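Side-chain contacts in putative glycoside hydrolase (PDB 3HBZ), which is of unproven function but probably acts in carbohydrate metabolism, perhaps as a glycoside hydrolase, and binds calcium and sodium ions: residues E103-L106 with Y111-F114; F114-R117 with V123-W126. All coordinates share one frame; numbering follows the deposited sequence.

Contact 1: E103-L106 with Y111-F114; sequences EDTL and YYIF. With CA (calcium ion), chain B.
Thr105 lays its methyl over one face of the Phe114 ring in a CH-pi contact. CG2 stands 4.0 Å from the centroid of the Phe114 ring, displaced toward the rim on the CD1 side, and the two side chains run side by side in the same direction. With OG1 held between the backbone N and the carbonyl carbon (chi1 61°), CG2 is turned to where it reaches not only Phe114 but also the neighbouring ring, 3.8 Å from Tyr112 CD1. Leu106 meets its partner differently: it crosses Ile113 at a slant, and its CD1 touches both branches, with Ile113 CG2 at 3.8 Å and Ile113 CD1 at 3.9 Å. The backbones of Thr105 and Phe114 form a single beta bridge, joining two parts of the loop that leads from strand 99-100 to strand 115-118. Across these residues, Leu106 N donates to Ile113 O at 2.9 Å, and Thr105 CA lies against the same oxygen. One water extends the join, donating to Leu106 O and Tyr111 O while accepting from Ile113 N. At the other end Glu103, pointing away from Tyr111-Phe114, gives OE2 to the calcium ion at 2.3 Å; Asn101, Thr155, Lys157 and Asp332 also bind this ion.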
ATOM      1  N   GLU A 103       6.544  14.199   0.892  1.00 25.33           N
ATOM      2  CA  GLU A 103       6.103  15.403   1.554  1.00 25.40           C
ATOM      3  C   GLU A 103       4.623  15.348   1.984  1.00 28.69           C
ATOM      4  O   GLU A 103       4.233  15.980   2.949  1.00 31.34           O
ATOM      5  CB  GLU A 103       6.301  16.656   0.674  1.00 25.96           C
ATOM      6  CG  GLU A 103       7.720  16.878   0.074  1.00 25.92           C
ATOM      7  CD  GLU A 103       8.810  16.849   1.137  1.00 30.64           C
ATOM      8  OE1 GLU A 103       8.525  17.237   2.296  1.00 22.94           O
ATOM      9  OE2 GLU A 103       9.941  16.429   0.818  1.00 22.00           O
ATOM     10  N   ASP A 104       3.794  14.634   1.229  1.00 29.16           N
ATOM     11  CA  ASP A 104       2.344  14.787   1.325  1.00 24.96           C
ATOM     12  C   ASP A 104       1.720  13.584   2.007  1.00 25.28           C
ATOM     13  O   ASP A 104       2.013  12.432   1.633  1.00 23.09           O
ATOM     14  CB  ASP A 104       1.740  14.876  -0.071  1.00 25.84           C
ATOM     15  CG  ASP A 104       2.116  16.182  -0.801  1.00 23.28           C
ATOM     16  OD1 ASP A 104       2.137  17.249  -0.182  1.00 31.07           O
ATOM     17  OD2 ASP A 104       2.417  16.087  -1.986  1.00 34.99           O
ATOM     18  N   THR A 105       0.858  13.843   2.972  1.00 22.41           N
ATOM     19  CA  THR A 105       0.130  12.791   3.666  1.00 23.70           C
ATOM     20  C   THR A 105      -1.308  13.267   3.885  1.00 25.49           C
ATOM     21  O   THR A 105      -1.604  14.470   3.776  1.00 26.49           O
ATOM     22  CB  THR A 105       0.728  12.505   5.022  1.00 29.27           C
ATOM     23  OG1 THR A 105       0.655  13.691   5.793  1.00 32.08           O
ATOM     24  CG2 THR A 105       2.198  12.006   4.913  1.00 29.57           C
ATOM     25  N   LEU A 106      -2.212  12.334   4.190  1.00 26.52           N
ATOM     26  CA  LEU A 106      -3.621  12.659   4.419  1.00 27.12           C
ATOM     27  C   LEU A 106      -3.829  13.247   5.810  1.00 29.57           C
ATOM     28  O   LEU A 106      -3.422  12.682   6.795  1.00 30.07           O
ATOM     29  CB  LEU A 106      -4.536  11.453   4.193  1.00 25.56           C
ATOM     30  CG  LEU A 106      -4.777  10.891   2.780  1.00 28.64           C
ATOM     31  CD1 LEU A 106      -5.632   9.608   2.898  1.00 29.10           C
ATOM     32  CD2 LEU A 106      -5.472  11.875   1.823  1.00 25.13           C
ATOM     33  N   TYR A 111      -2.997   7.696  11.745  1.00 24.90           N
ATOM     34  CA  TYR A 111      -1.643   7.349  11.336  1.00 25.72           C
ATOM     35  C   TYR A 111      -1.389   7.930   9.944  1.00 27.44           C
ATOM     36  O   TYR A 111      -2.298   8.394   9.275  1.00 24.48           O
ATOM     37  CB  TYR A 111      -1.410   5.833  11.362  1.00 20.63           C
ATOM     38  CG  TYR A 111      -2.398   5.029  10.525  1.00 22.11           C
ATOM     39  CD1 TYR A 111      -2.379   5.093   9.127  1.00 27.21           C
ATOM     40  CD2 TYR A 111      -3.339   4.170  11.135  1.00 29.32           C
ATOM     41  CE1 TYR A 111      -3.271   4.355   8.365  1.00 22.39           C
ATOM     42  CE2 TYR A 111      -4.274   3.433  10.375  1.00 26.33           C
ATOM     43  CZ  TYR A 111      -4.230   3.509   9.002  1.00 34.06           C
ATOM     44  OH  TYR A 111      -5.140   2.790   8.271  1.00 25.22           O
ATOM     45  N   TYR A 112      -0.143   7.878   9.514  1.00 27.35           N
ATOM     46  CA  TYR A 112       0.235   8.495   8.290  1.00 24.70           C
ATOM     47  C   TYR A 112      -0.106   7.638   7.110  1.00 26.37           C
ATOM     48  O   TYR A 112       0.192   6.423   7.092  1.00 23.90           O
ATOM     49  CB  TYR A 112       1.733   8.730   8.289  1.00 25.04           C
ATOM     50  CG  TYR A 112       2.154   9.922   9.124  1.00 27.68           C
ATOM     51  CD1 TYR A 112       2.002  11.194   8.634  1.00 20.57           C
ATOM     52  CD2 TYR A 112       2.734   9.774  10.360  1.00 23.15           C
ATOM     53  CE1 TYR A 112       2.430  12.287   9.333  1.00 28.77           C
ATOM     54  CE2 TYR A 112       3.168  10.901  11.098  1.00 24.42           C
ATOM     55  CZ  TYR A 112       2.999  12.143  10.572  1.00 28.02           C
ATOM     56  OH  TYR A 112       3.394  13.286  11.230  1.00 28.68           O
ATOM     57  N   ILE A 113      -0.685   8.306   6.108  1.00 23.74           N
ATOM     58  CA  ILE A 113      -0.917   7.756   4.754  1.00 22.65           C
ATOM     59  C   ILE A 113      -0.281   8.774   3.789  1.00 23.27           C
ATOM     60  O   ILE A 113      -0.693   9.949   3.730  1.00 21.87           O
ATOM     61  CB  ILE A 113      -2.427   7.591   4.465  1.00 25.13           C
ATOM     62  CG1 ILE A 113      -3.133   6.625   5.462  1.00 26.42           C
ATOM     63  CG2 ILE A 113      -2.726   7.151   2.986  1.00 22.55           C
ATOM     64  CD1 ILE A 113      -4.713   6.801   5.509  1.00 23.64           C
ATOM     65  N   PHE A 114       0.780   8.324   3.130  1.00 24.50           N
ATOM     66  CA  PHE A 114       1.501   9.075   2.102  1.00 23.67           C
ATOM     67  C   PHE A 114       0.760   9.051   0.798  1.00 23.84           C
ATOM     68  O   PHE A 114       0.327   7.975   0.325  1.00 22.51           O
ATOM     69  CB  PHE A 114       2.890   8.439   1.911  1.00 23.96           C
ATOM     70  CG  PHE A 114       3.823   8.699   3.030  1.00 25.95           C
ATOM     71  CD1 PHE A 114       4.604   9.855   3.033  1.00 24.10           C
ATOM     72  CD2 PHE A 114       3.929   7.812   4.098  1.00 26.70           C
ATOM     73  CE1 PHE A 114       5.483  10.098   4.091  1.00 26.10           C
ATOM     74  CE2 PHE A 114       4.824   8.063   5.133  1.00 23.26           C
ATOM     75  CZ  PHE A 114       5.582   9.212   5.130  1.00 23.86           C
TER
HETATM   76 CA    CA B   1      11.546  14.739   0.859  1.00 35.78          CA
HETATM   77  O   HOH W   1      -2.194  10.437   7.025  1.00 27.58           O
HETATM   78  O   HOH W   2      12.386  15.436  -1.246  1.00 22.13           O

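Contact 2: F114-R117 with V123-W126; sequences FVER and VMEW. With NA (sodium ion), chain D.
Glu116 accepts the indole N-H of Trp126 on one carboxylate oxygen and holds a sodium ion with the other. The bond from Trp126 NE1 to Glu116 OE2 measures 2.8 Å, is nearly straight at 166°, and uses the anti lone pair of an oxygen lying almost in the indole plane. Glu116 OE1 binds sodium at 2.4 Å; four waters and the carbonyl oxygen of Ile99 are its other ligands. A bend in the Glu116 chain (chi2 -62°) brings the carboxylate round to both partners, its plane 72° from that of the indole. Selenomethionine Met124 runs alongside, its CE 3.8 Å from Glu116 CG and also over one face of the Trp126 ring, while Tyr100 meets that ring edge-to-face. Replacing Trp126 with a phenylalanine would probably leave Glu116 OE2 without its N-H donor and the carboxylate freer to turn at the sodium. Further out, the antiparallel hairpin of strands 115-118 and 121-125 fixes these groups: Glu116 N bonds to Met124 O at 2.8 Å, and Trp126 N to Phe114 O at 2.8 Å. Val123 and Met124 both face Glu116 in a classic beta bulge, where Val123 N donates to Glu116 O at 2.8 Å. With its two oxygens so divided between cation and N-H donor, the buried carboxylate of Glu116 is likely to stay ionised.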
ATOM      1  N   PHE A 114       0.780   8.324   3.130  1.00 24.50           N
ATOM      2  CA  PHE A 114       1.501   9.075   2.102  1.00 23.67           C
ATOM      3  C   PHE A 114       0.760   9.051   0.798  1.00 23.84           C
ATOM      4  O   PHE A 114       0.327   7.975   0.325  1.00 22.51           O
ATOM      5  CB  PHE A 114       2.890   8.439   1.911  1.00 23.96           C
ATOM      6  CG  PHE A 114       3.823   8.699   3.030  1.00 25.95           C
ATOM      7  CD1 PHE A 114       4.604   9.855   3.033  1.00 24.10           C
ATOM      8  CD2 PHE A 114       3.929   7.812   4.098  1.00 26.70           C
ATOM      9  CE1 PHE A 114       5.483  10.098   4.091  1.00 26.10           C
ATOM     10  CE2 PHE A 114       4.824   8.063   5.133  1.00 23.26           C
ATOM     11  CZ  PHE A 114       5.582   9.212   5.130  1.00 23.86           C
ATOM     12  N   VAL A 115       0.609  10.218   0.196  1.00 24.91           N
ATOM     13  CA  VAL A 115      -0.060  10.345  -1.087  1.00 24.23           C
ATOM     14  C   VAL A 115       0.819  11.055  -2.111  1.00 26.99           C
ATOM     15  O   VAL A 115       1.774  11.757  -1.762  1.00 25.62           O
ATOM     16  CB  VAL A 115      -1.415  11.092  -0.898  1.00 26.23           C
ATOM     17  CG1 VAL A 115      -2.283  10.299   0.141  1.00 23.03           C
ATOM     18  CG2 VAL A 115      -1.213  12.545  -0.392  1.00 21.30           C
ATOM     19  N   GLU A 116       0.504  10.847  -3.381  1.00 23.34           N
ATOM     20  CA  GLU A 116       1.099  11.610  -4.475  1.00 26.36           C
ATOM     21  C   GLU A 116       0.017  12.550  -4.988  1.00 28.65           C
ATOM     22  O   GLU A 116      -1.148  12.141  -5.063  1.00 26.36           O
ATOM     23  CB  GLU A 116       1.571  10.653  -5.548  1.00 23.25           C
ATOM     24  CG  GLU A 116       2.561   9.569  -5.031  1.00 25.40           C
ATOM     25  CD  GLU A 116       3.830  10.185  -4.493  1.00 29.98           C
ATOM     26  OE1 GLU A 116       4.167  11.284  -4.956  1.00 29.39           O
ATOM     27  OE2 GLU A 116       4.473   9.597  -3.591  1.00 31.35           O
ATOM     28  N   ARG A 117       0.385  13.803  -5.298  1.00 31.05           N
ATOM     29  CA  ARG A 117      -0.548  14.805  -5.796  1.00 33.44           C
ATOM     30  C   ARG A 117      -0.111  15.334  -7.170  1.00 37.26           C
ATOM     31  O   ARG A 117       1.072  15.310  -7.526  1.00 35.56           O
ATOM     32  CB  ARG A 117      -0.692  15.987  -4.800  1.00 35.43           C
ATOM     33  CG  ARG A 117      -1.421  15.613  -3.514  1.00 40.68           C
ATOM     34  CD  ARG A 117      -1.627  16.774  -2.476  1.00 50.00           C
ATOM     35  NE  ARG A 117      -2.640  16.378  -1.456  1.00 61.05           N
ATOM     36  CZ  ARG A 117      -2.461  16.194  -0.126  1.00 63.67           C
ATOM     37  NH1 ARG A 117      -1.291  16.406   0.478  1.00 66.91           N
ATOM     38  NH2 ARG A 117      -3.489  15.802   0.631  1.00 54.09           N
ATOM     39  N   VAL A 123      -3.320  11.613  -6.710  1.00 28.13           N
ATOM     40  CA  VAL A 123      -3.262  10.597  -7.798  1.00 29.69           C
ATOM     41  C   VAL A 123      -2.784   9.205  -7.357  1.00 30.66           C
ATOM     42  O   VAL A 123      -2.729   8.271  -8.186  1.00 31.65           O
ATOM     43  CB  VAL A 123      -2.411  11.092  -8.991  1.00 30.90           C
ATOM     44  CG1 VAL A 123      -3.049  12.389  -9.533  1.00 24.97           C
ATOM     45  CG2 VAL A 123      -0.935  11.290  -8.603  1.00 26.46           C
HETATM   46  N   MSE A 124      -2.456   9.057  -6.072  1.00 27.57           N
HETATM   47  CA  MSE A 124      -2.072   7.745  -5.502  1.00 28.94           C
HETATM   48  C   MSE A 124      -1.923   7.817  -3.981  1.00 29.73           C
HETATM   49  O   MSE A 124      -1.379   8.802  -3.445  1.00 30.36           O
HETATM   50  CB  MSE A 124      -0.748   7.244  -6.098  1.00 24.52           C
HETATM   51  CG  MSE A 124      -0.526   5.741  -5.855  1.00 33.38           C
HETATM   52 SE   MSE A 124       1.156   5.174  -6.534  0.75 28.77          SE
HETATM   53  CE  MSE A 124       2.300   5.779  -5.061  1.00 35.91           C
ATOM     54  N   GLU A 125      -2.415   6.781  -3.305  1.00 29.41           N
ATOM     55  CA  GLU A 125      -2.179   6.534  -1.911  1.00 29.92           C
ATOM     56  C   GLU A 125      -1.248   5.332  -1.729  1.00 30.95           C
ATOM     57  O   GLU A 125      -1.552   4.211  -2.159  1.00 25.59           O
ATOM     58  CB  GLU A 125      -3.482   6.278  -1.172  1.00 33.15           C
ATOM     59  CG  GLU A 125      -4.533   7.341  -1.444  1.00 37.40           C
ATOM     60  CD  GLU A 125      -5.689   7.373  -0.437  1.00 34.55           C
ATOM     61  OE1 GLU A 125      -5.677   6.587   0.561  1.00 32.16           O
ATOM     62  OE2 GLU A 125      -6.594   8.234  -0.658  1.00 36.62           O
ATOM     63  N   TRP A 126      -0.089   5.571  -1.126  1.00 27.12           N
ATOM     64  CA  TRP A 126       0.788   4.466  -0.722  1.00 25.88           C
ATOM     65  C   TRP A 126       0.078   3.682   0.370  1.00 29.06           C
ATOM     66  O   TRP A 126      -0.760   4.216   1.103  1.00 25.89           O
ATOM     67  CB  TRP A 126       2.107   4.968  -0.158  1.00 25.00           C
ATOM     68  CG  TRP A 126       3.051   5.573  -1.165  1.00 22.23           C
ATOM     69  CD1 TRP A 126       3.070   6.855  -1.600  1.00 28.32           C
ATOM     70  CD2 TRP A 126       4.130   4.897  -1.842  1.00 22.32           C
ATOM     71  NE1 TRP A 126       4.091   7.018  -2.541  1.00 26.25           N
ATOM     72  CE2 TRP A 126       4.763   5.832  -2.675  1.00 25.01           C
ATOM     73  CE3 TRP A 126       4.633   3.595  -1.793  1.00 26.32           C
ATOM     74  CZ2 TRP A 126       5.847   5.500  -3.477  1.00 28.15           C
ATOM     75  CZ3 TRP A 126       5.728   3.267  -2.555  1.00 27.84           C
ATOM     76  CH2 TRP A 126       6.329   4.207  -3.392  1.00 29.34           C
TER
HETATM   77 NA    NA D   3       4.933  12.714  -6.780  1.00 43.85          NA
HETATM   78  O   HOH W   3       0.825   5.295   3.222  1.00 24.76           O
HETATM   79  O   HOH W   4       3.405  14.272  -5.425  1.00 35.75           O
HETATM   80  O   HOH W   5       3.200  12.823  -8.079  1.00 42.88           O
HETATM   81  O   HOH W   6       6.346  14.912  -7.689  1.00 47.65           O
HETATM   82  O   HOH W   7       6.192  13.180  -4.327  1.00 27.34           O

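Overall arrangement
Phe114 belongs to both contacts, ending the loop of contact 1 and leading into the hairpin of contact 2. Contact 1 lies near the surface, where an isolated bridge, a water and mostly apolar side chains join two parts of one loop; contact 2 is buried, with antiparallel strand pairing interrupted by a bulge and a polar pair at its heart. Each carries a metal-binding glutamate, but calcium sits at the far end of contact 1, whereas sodium adjoins the central carboxylate of contact 2. The two meet directly: Asp104 O and Val115 N make a probable hydrogen bond, Leu106 packs on Val115, and Asp104 forms a long, weak ion pair with Arg117.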